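Local coordinates for putative transcriptional regulator (Streptomyces coelicolor A3, PDB 2PQQ), which probably binds cAMP through this N-terminal cyclic nucleotide-binding domain and, as the full-length protein, is likely to act as a DNA-binding regulator of transcription, at residues V57-T62 with R91-T96; L33-T38 with A97-K102. All coordinates share one frame; numbering follows the deposited sequence. Where two conformers were deposited one is given.

Contact 1 (V57-T62 with R91-T96); sequences VKLHRT and RTATGT
The carbonyl oxygen of T92 is gripped twice by R61: NE donates to T92 O at 2.6 Å, and NH2 adds a weak bond to T92 O at 3.3 Å. This oxygen lies at the edge of the guanidinium, near its plane, and the bend at chi3 (-60°) swings NE back to meet it. This two-donor grip on one oxygen sits where the loop entering strand 94-97 joins an antiparallel ladder, part of the beta-roll of the cyclic nucleotide-binding domain. An alanine replacing R61 would remove both donors, and the loop ahead of the strand would probably be freer to shift, with T92 O left without these partners. Beyond it the register is K58 with T96 and H60 with T94, both hydrogen-bonded pairs; T94 N meets H60 O at 2.7 Å, and L59 faces G95 between them. A chi1 of 51° sets H60 CG between the backbone N and the carbonyl carbon, and the ring beyond it lies against T94 and T96. T94 CB lies over a face of this ring, 4.0 Å from the centroid, a CH-pi contact. One ring nitrogen, ND1, bonds to E68 on the next strand; the other, NE2, is hydrogen-bonded to T96 OG1 at 2.8 Å, nearly straight (167°). G148 of the second subunit packs against T92 and A93. On the sheet face opposite H60, L59 CD2 rests 3.8 Å from G95 CA.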
ATOM      1  N   VAL A  57      11.876 -23.482   3.650  1.00 34.16           N
ATOM      2  CA  VAL A  57      11.033 -23.583   2.475  1.00 33.88           C
ATOM      3  C   VAL A  57      11.224 -22.330   1.603  1.00 33.93           C
ATOM      4  O   VAL A  57      10.986 -21.208   2.054  1.00 34.04           O
ATOM      5  CB  VAL A  57       9.535 -23.703   2.861  1.00 33.29           C
ATOM      6  CG1 VAL A  57       8.674 -23.767   1.633  1.00 34.31           C
ATOM      7  CG2 VAL A  57       9.302 -24.937   3.726  1.00 34.74           C
ATOM      8  N   LYS A  58      11.649 -22.526   0.354  1.00 33.41           N
ATOM      9  CA  LYS A  58      11.723 -21.430  -0.608  1.00 33.44           C
ATOM     10  C   LYS A  58      10.377 -21.279  -1.319  1.00 33.28           C
ATOM     11  O   LYS A  58       9.859 -22.247  -1.865  1.00 32.77           O
ATOM     12  CB  LYS A  58      12.823 -21.697  -1.646  1.00 33.47           C
ATOM     13  CG  LYS A  58      12.897 -20.669  -2.754  1.00 34.43           C
ATOM     14  CD  LYS A  58      13.608 -21.260  -3.956  1.00 39.74           C
ATOM     15  CE  LYS A  58      13.266 -20.494  -5.211  1.00 41.38           C
ATOM     16  NZ  LYS A  58      14.303 -19.515  -5.627  1.00 43.46           N
ATOM     17  N   LEU A  59       9.817 -20.077  -1.297  1.00 32.90           N
ATOM     18  CA  LEU A  59       8.615 -19.789  -2.069  1.00 34.23           C
ATOM     19  C   LEU A  59       9.014 -19.158  -3.410  1.00 34.26           C
ATOM     20  O   LEU A  59       9.897 -18.299  -3.440  1.00 33.50           O
ATOM     21  CB  LEU A  59       7.662 -18.878  -1.282  1.00 33.91           C
ATOM     22  CG  LEU A  59       6.968 -19.449  -0.037  1.00 35.54           C
ATOM     23  CD1 LEU A  59       6.261 -18.352   0.719  1.00 33.57           C
ATOM     24  CD2 LEU A  59       5.976 -20.523  -0.429  1.00 36.20           C
ATOM     25  N   HIS A  60       8.420 -19.635  -4.512  1.00 34.98           N
ATOM     26  CA  HIS A  60       8.733 -19.116  -5.865  1.00 35.97           C
ATOM     27  C   HIS A  60       7.529 -19.129  -6.832  1.00 37.28           C
ATOM     28  O   HIS A  60       6.575 -19.895  -6.658  1.00 36.83           O
ATOM     29  CB  HIS A  60       9.951 -19.824  -6.486  1.00 35.08           C
ATOM     30  CG  HIS A  60       9.866 -21.317  -6.451  1.00 36.10           C
ATOM     31  ND1 HIS A  60       9.400 -22.064  -7.512  1.00 34.94           N
ATOM     32  CD2 HIS A  60      10.155 -22.202  -5.467  1.00 36.59           C
ATOM     33  CE1 HIS A  60       9.422 -23.344  -7.192  1.00 35.27           C
ATOM     34  NE2 HIS A  60       9.862 -23.455  -5.951  1.00 36.62           N
ATOM     35  N   ARG A  61       7.616 -18.289  -7.867  1.00 38.88           N
ATOM     36  CA  ARG A  61       6.514 -18.017  -8.788  1.00 41.04           C
ATOM     37  C   ARG A  61       7.045 -18.022 -10.230  1.00 41.63           C
ATOM     38  O   ARG A  61       8.183 -17.604 -10.484  1.00 41.54           O
ATOM     39  CB  ARG A  61       5.885 -16.666  -8.420  1.00 41.18           C
ATOM     40  CG  ARG A  61       4.639 -16.260  -9.202  1.00 42.83           C
ATOM     41  CD  ARG A  61       3.962 -15.037  -8.561  1.00 42.32           C
ATOM     42  NE  ARG A  61       3.547 -15.295  -7.180  1.00 43.91           N
ATOM     43  CZ  ARG A  61       3.490 -14.378  -6.214  1.00 43.31           C
ATOM     44  NH1 ARG A  61       3.828 -13.120  -6.460  1.00 44.75           N
ATOM     45  NH2 ARG A  61       3.111 -14.728  -4.991  1.00 43.91           N
ATOM     46  N   THR A  62       6.236 -18.516 -11.167  1.00 42.38           N
ATOM     47  CA  THR A  62       6.691 -18.704 -12.535  1.00 43.39           C
ATOM     48  C   THR A  62       6.694 -17.385 -13.298  1.00 44.12           C
ATOM     49  O   THR A  62       5.662 -16.721 -13.406  1.00 43.98           O
ATOM     50  CB  THR A  62       5.843 -19.748 -13.288  1.00 43.74           C
ATOM     51  OG1 THR A  62       5.724 -20.932 -12.491  1.00 43.07           O
ATOM     52  CG2 THR A  62       6.484 -20.101 -14.646  1.00 42.99           C
ATOM     53  N   ARG A  91      -3.152 -21.183  -4.575  1.00 35.08           N
ATOM     54  CA  ARG A  91      -1.798 -20.752  -4.194  1.00 35.45           C
ATOM     55  C   ARG A  91      -1.176 -19.829  -5.247  1.00 35.83           C
ATOM     56  O   ARG A  91      -1.302 -20.063  -6.462  1.00 35.99           O
ATOM     57  CB  ARG A  91      -0.877 -21.944  -3.942  1.00 35.20           C
ATOM     58  CG  ARG A  91      -1.349 -22.878  -2.868  1.00 35.39           C
ATOM     59  CD  ARG A  91      -1.353 -22.212  -1.497  1.00 35.13           C
ATOM     60  NE  ARG A  91      -1.562 -23.208  -0.442  1.00 34.13           N
ATOM     61  CZ  ARG A  91      -1.831 -22.914   0.829  1.00 34.78           C
ATOM     62  NH1 ARG A  91      -1.944 -21.654   1.220  1.00 34.76           N
ATOM     63  NH2 ARG A  91      -2.011 -23.891   1.703  1.00 35.82           N
ATOM     64  N   THR A  92      -0.516 -18.787  -4.767  1.00 35.84           N
ATOM     65  CA  THR A  92       0.106 -17.779  -5.633  1.00 37.19           C
ATOM     66  C   THR A  92       1.598 -18.086  -5.803  1.00 36.28           C
ATOM     67  O   THR A  92       2.276 -17.466  -6.619  1.00 36.34           O
ATOM     68  CB  THR A  92      -0.068 -16.362  -5.042  1.00 37.38           C
ATOM     69  OG1 THR A  92       0.383 -16.364  -3.687  1.00 39.22           O
ATOM     70  CG2 THR A  92      -1.523 -15.935  -5.054  1.00 39.42           C
ATOM     71  N   ALA A  93       2.088 -19.067  -5.052  1.00 35.42           N
ATOM     72  CA  ALA A  93       3.473 -19.514  -5.158  1.00 34.99           C
ATOM     73  C   ALA A  93       3.651 -21.035  -4.993  1.00 34.68           C
ATOM     74  O   ALA A  93       2.769 -21.723  -4.475  1.00 34.95           O
ATOM     75  CB  ALA A  93       4.336 -18.774  -4.141  1.00 35.04           C
ATOM     76  N   THR A  94       4.801 -21.545  -5.454  1.00 33.94           N
ATOM     77  CA  THR A  94       5.233 -22.907  -5.159  1.00 33.08           C
ATOM     78  C   THR A  94       6.190 -22.870  -3.964  1.00 32.92           C
ATOM     79  O   THR A  94       7.031 -21.995  -3.870  1.00 32.88           O
ATOM     80  CB  THR A  94       5.918 -23.552  -6.390  1.00 33.06           C
ATOM     81  OG1 THR A  94       4.958 -23.643  -7.448  1.00 31.73           O
ATOM     82  CG2 THR A  94       6.432 -24.963  -6.068  1.00 31.98           C
ATOM     83  N   GLY A  95       6.019 -23.804  -3.035  1.00 32.13           N
ATOM     84  CA  GLY A  95       6.880 -23.898  -1.883  1.00 31.20           C
ATOM     85  C   GLY A  95       7.683 -25.158  -2.048  1.00 31.23           C
ATOM     86  O   GLY A  95       7.120 -26.233  -2.203  1.00 30.49           O
ATOM     87  N   THR A  96       9.001 -25.003  -2.051  1.00 30.50           N
ATOM     88  CA  THR A  96       9.927 -26.107  -2.244  1.00 31.38           C
ATOM     89  C   THR A  96      10.871 -26.229  -1.038  1.00 30.26           C
ATOM     90  O   THR A  96      11.479 -25.265  -0.617  1.00 29.61           O
ATOM     91  CB  THR A  96      10.703 -25.918  -3.551  1.00 30.99           C
ATOM     92  OG1 THR A  96       9.763 -25.886  -4.633  1.00 33.83           O
ATOM     93  CG2 THR A  96      11.709 -27.045  -3.789  1.00 31.92           C
TER

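Contact 2 (L33-T38 with A97-K102); sequences LARGDT and ALTEVK
The methyl of A97 packs against the two ends of the 34-37 turn and the L33 side chain: its CB lies 3.4 Å from A34 O and 3.8 Å from L33 CD1. The L33 and V101 side chains lie side by side, pointing the same way, and L33 CB comes within 4.1 Å of V101 CB; L33, A97 and V101 are all buried. Backbone bonds fix both ends of this packing. L33 and V101 form an antiparallel hydrogen-bonded pair, with V101 N to L33 O nearly straight (175° at the hydrogen). A97 N donates to D37 O at 2.8 Å, and G36 N to A97 O. The connection is a type II beta turn from A34 to D37, linking strands 29-33 and 38-40 of the beta-roll domain. G36 has phi 83°, where a CB would collide with the carbonyl oxygen of R35. The turn is closed by D37 N to A34 O at 2.9 Å, and D37 OD2 accepts A34 N from above its carboxylate plane. The outer side is looser. A34, R35, G36 and E100 are exposed, and E100 brings its CA, not its carboxylate, to L33 O, as a CA-H...O contact of 3.5 Å. R35 takes two conformations; in one of them the guanidinium has T99 CA over the centre of a face, a placement that is therefore doubtful.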
ATOM      1  N   LEU A  33       8.748 -32.774   5.102  1.00 36.17           N
ATOM      2  CA  LEU A  33       9.182 -32.778   3.727  1.00 34.80           C
ATOM      3  C   LEU A  33      10.643 -33.188   3.689  1.00 34.18           C
ATOM      4  O   LEU A  33      11.405 -32.788   4.553  1.00 34.44           O
ATOM      5  CB  LEU A  33       9.071 -31.369   3.152  1.00 34.11           C
ATOM      6  CG  LEU A  33       7.762 -30.622   3.207  1.00 33.35           C
ATOM      7  CD1 LEU A  33       7.973 -29.212   2.657  1.00 31.03           C
ATOM      8  CD2 LEU A  33       6.764 -31.393   2.388  1.00 34.04           C
ATOM      9  N   ALA A  34      11.014 -33.989   2.697  1.00 33.88           N
ATOM     10  CA  ALA A  34      12.416 -34.187   2.339  1.00 34.13           C
ATOM     11  C   ALA A  34      12.865 -33.046   1.427  1.00 33.93           C
ATOM     12  O   ALA A  34      12.043 -32.387   0.783  1.00 33.77           O
ATOM     13  CB  ALA A  34      12.610 -35.515   1.629  1.00 34.40           C
ATOM     14  N   ARG A  35      14.168 -32.821   1.361  1.00 33.85           N
ATOM     15  CA  ARG A  35      14.739 -31.810   0.473  0.50 34.03           C
ATOM     16  C   ARG A  35      14.270 -32.011  -0.973  1.00 33.76           C
ATOM     17  O   ARG A  35      14.282 -33.137  -1.500  1.00 33.91           O
ATOM     18  CB  ARG A  35      16.267 -31.842   0.570  0.50 33.75           C
ATOM     19  CG  ARG A  35      17.001 -30.901  -0.371  0.50 34.68           C
ATOM     20  CD  ARG A  35      18.520 -31.091  -0.273  0.50 35.09           C
ATOM     21  NE  ARG A  35      19.159 -30.025   0.500  0.50 38.14           N
ATOM     22  CZ  ARG A  35      19.647 -30.150   1.734  0.50 39.18           C
ATOM     23  NH1 ARG A  35      19.595 -31.311   2.374  0.50 39.77           N
ATOM     24  NH2 ARG A  35      20.205 -29.103   2.329  0.50 39.28           N
ATOM     25  N   GLY A  36      13.851 -30.921  -1.611  1.00 33.26           N
ATOM     26  CA  GLY A  36      13.342 -30.980  -2.968  1.00 33.73           C
ATOM     27  C   GLY A  36      11.874 -31.387  -3.063  1.00 33.76           C
ATOM     28  O   GLY A  36      11.300 -31.387  -4.155  1.00 33.73           O
ATOM     29  N   ASP A  37      11.269 -31.765  -1.937  1.00 34.20           N
ATOM     30  CA  ASP A  37       9.814 -31.973  -1.880  1.00 34.98           C
ATOM     31  C   ASP A  37       9.118 -30.644  -2.098  1.00 34.95           C
ATOM     32  O   ASP A  37       9.634 -29.610  -1.677  1.00 35.37           O
ATOM     33  CB  ASP A  37       9.383 -32.527  -0.520  1.00 35.02           C
ATOM     34  CG  ASP A  37       9.488 -34.051  -0.433  1.00 36.55           C
ATOM     35  OD1 ASP A  37       9.943 -34.688  -1.398  1.00 32.95           O
ATOM     36  OD2 ASP A  37       9.096 -34.608   0.618  1.00 39.47           O
ATOM     37  N   THR A  38       7.959 -30.665  -2.753  1.00 34.85           N
ATOM     38  CA  THR A  38       7.166 -29.459  -2.872  1.00 34.97           C
ATOM     39  C   THR A  38       6.040 -29.493  -1.849  1.00 34.25           C
ATOM     40  O   THR A  38       5.317 -30.488  -1.736  1.00 32.84           O
ATOM     41  CB  THR A  38       6.594 -29.219  -4.300  1.00 35.64           C
ATOM     42  OG1 THR A  38       5.351 -29.914  -4.444  1.00 39.50           O
ATOM     43  CG2 THR A  38       7.557 -29.663  -5.385  1.00 34.86           C
ATOM     44  N   ALA A  97      10.945 -27.424  -0.476  1.00 30.48           N
ATOM     45  CA  ALA A  97      11.791 -27.694   0.670  1.00 31.29           C
ATOM     46  C   ALA A  97      13.254 -27.590   0.229  1.00 31.66           C
ATOM     47  O   ALA A  97      13.679 -28.236  -0.739  1.00 32.09           O
ATOM     48  CB  ALA A  97      11.496 -29.089   1.242  1.00 30.96           C
ATOM     49  N   LEU A  98      14.020 -26.757   0.912  1.00 32.45           N
ATOM     50  CA  LEU A  98      15.462 -26.668   0.630  1.00 33.62           C
ATOM     51  C   LEU A  98      16.265 -27.625   1.478  1.00 34.35           C
ATOM     52  O   LEU A  98      17.456 -27.898   1.194  1.00 34.47           O
ATOM     53  CB  LEU A  98      15.971 -25.256   0.877  1.00 33.75           C
ATOM     54  CG  LEU A  98      15.353 -24.223  -0.038  1.00 34.37           C
ATOM     55  CD1 LEU A  98      15.606 -22.820   0.544  1.00 36.71           C
ATOM     56  CD2 LEU A  98      15.907 -24.379  -1.464  1.00 35.06           C
ATOM     57  N   THR A  99      15.623 -28.115   2.534  1.00 35.15           N
ATOM     58  CA  THR A  99      16.247 -29.021   3.493  1.00 35.83           C
ATOM     59  C   THR A  99      15.181 -30.017   3.933  1.00 36.40           C
ATOM     60  O   THR A  99      14.068 -30.035   3.392  1.00 37.17           O
ATOM     61  CB  THR A  99      16.718 -28.257   4.758  1.00 35.89           C
ATOM     62  OG1 THR A  99      15.591 -27.601   5.350  1.00 35.03           O
ATOM     63  CG2 THR A  99      17.749 -27.207   4.423  1.00 35.16           C
ATOM     64  N   GLU A 100      15.522 -30.859   4.901  1.00 36.70           N
ATOM     65  CA  GLU A 100      14.518 -31.552   5.686  1.00 37.04           C
ATOM     66  C   GLU A 100      13.675 -30.467   6.347  1.00 36.54           C
ATOM     67  O   GLU A 100      14.212 -29.557   6.976  1.00 36.19           O
ATOM     68  CB  GLU A 100      15.169 -32.420   6.762  1.00 37.47           C
ATOM     69  CG  GLU A 100      14.162 -33.231   7.566  1.00 39.95           C
ATOM     70  CD  GLU A 100      14.347 -33.087   9.059  1.00 44.26           C
ATOM     71  OE1 GLU A 100      15.290 -33.698   9.625  1.00 46.21           O
ATOM     72  OE2 GLU A 100      13.530 -32.370   9.675  1.00 45.52           O
ATOM     73  N   VAL A 101      12.362 -30.541   6.171  1.00 36.08           N
ATOM     74  CA  VAL A 101      11.464 -29.560   6.767  1.00 35.80           C
ATOM     75  C   VAL A 101      10.365 -30.253   7.577  1.00 35.73           C
ATOM     76  O   VAL A 101       9.840 -31.290   7.173  1.00 35.43           O
ATOM     77  CB  VAL A 101      10.788 -28.647   5.697  1.00 36.26           C
ATOM     78  CG1 VAL A 101       9.928 -27.564   6.356  1.00 34.77           C
ATOM     79  CG2 VAL A 101      11.845 -27.991   4.780  1.00 35.30           C
ATOM     80  N   LYS A 102      10.028 -29.663   8.716  1.00 35.12           N
ATOM     81  CA  LYS A 102       8.830 -30.039   9.455  1.00 34.95           C
ATOM     82  C   LYS A 102       7.987 -28.789   9.634  1.00 34.07           C
ATOM     83  O   LYS A 102       8.525 -27.675   9.811  1.00 33.74           O
ATOM     84  CB  LYS A 102       9.185 -30.656  10.806  1.00 34.46           C
ATOM     85  CG  LYS A 102       9.786 -32.050  10.710  1.00 36.37           C
ATOM     86  CD  LYS A 102      10.147 -32.611  12.089  1.00 36.16           C
ATOM     87  CE  LYS A 102      11.121 -33.782  12.003  1.00 40.58           C
ATOM     88  NZ  LYS A 102      10.555 -34.963  11.261  1.00 42.49           N
TER

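In the fold
From the N terminus, the chain leaves strand 29-33 through the turn of contact 2, runs on through strand 38-40 and strand 45-54, and reaches strand 57-62, the first half of contact 1. Segment 91-96 returns to pair with it, closing the inner loop; the very next residues, 97-102, fold back on 33-38 and close the outer loop. The two loops are therefore concentric and do not cross. Contact 1 ties the central strands of the four-stranded sheet, whereas contact 2 spans the junction of the two sheets, where 29-33 passes into 38-40 and 94-97 into 101-107. The contact centres lie about 13 Å apart, and V57 CG2 packs on V101 CG1 at 3.8 Å.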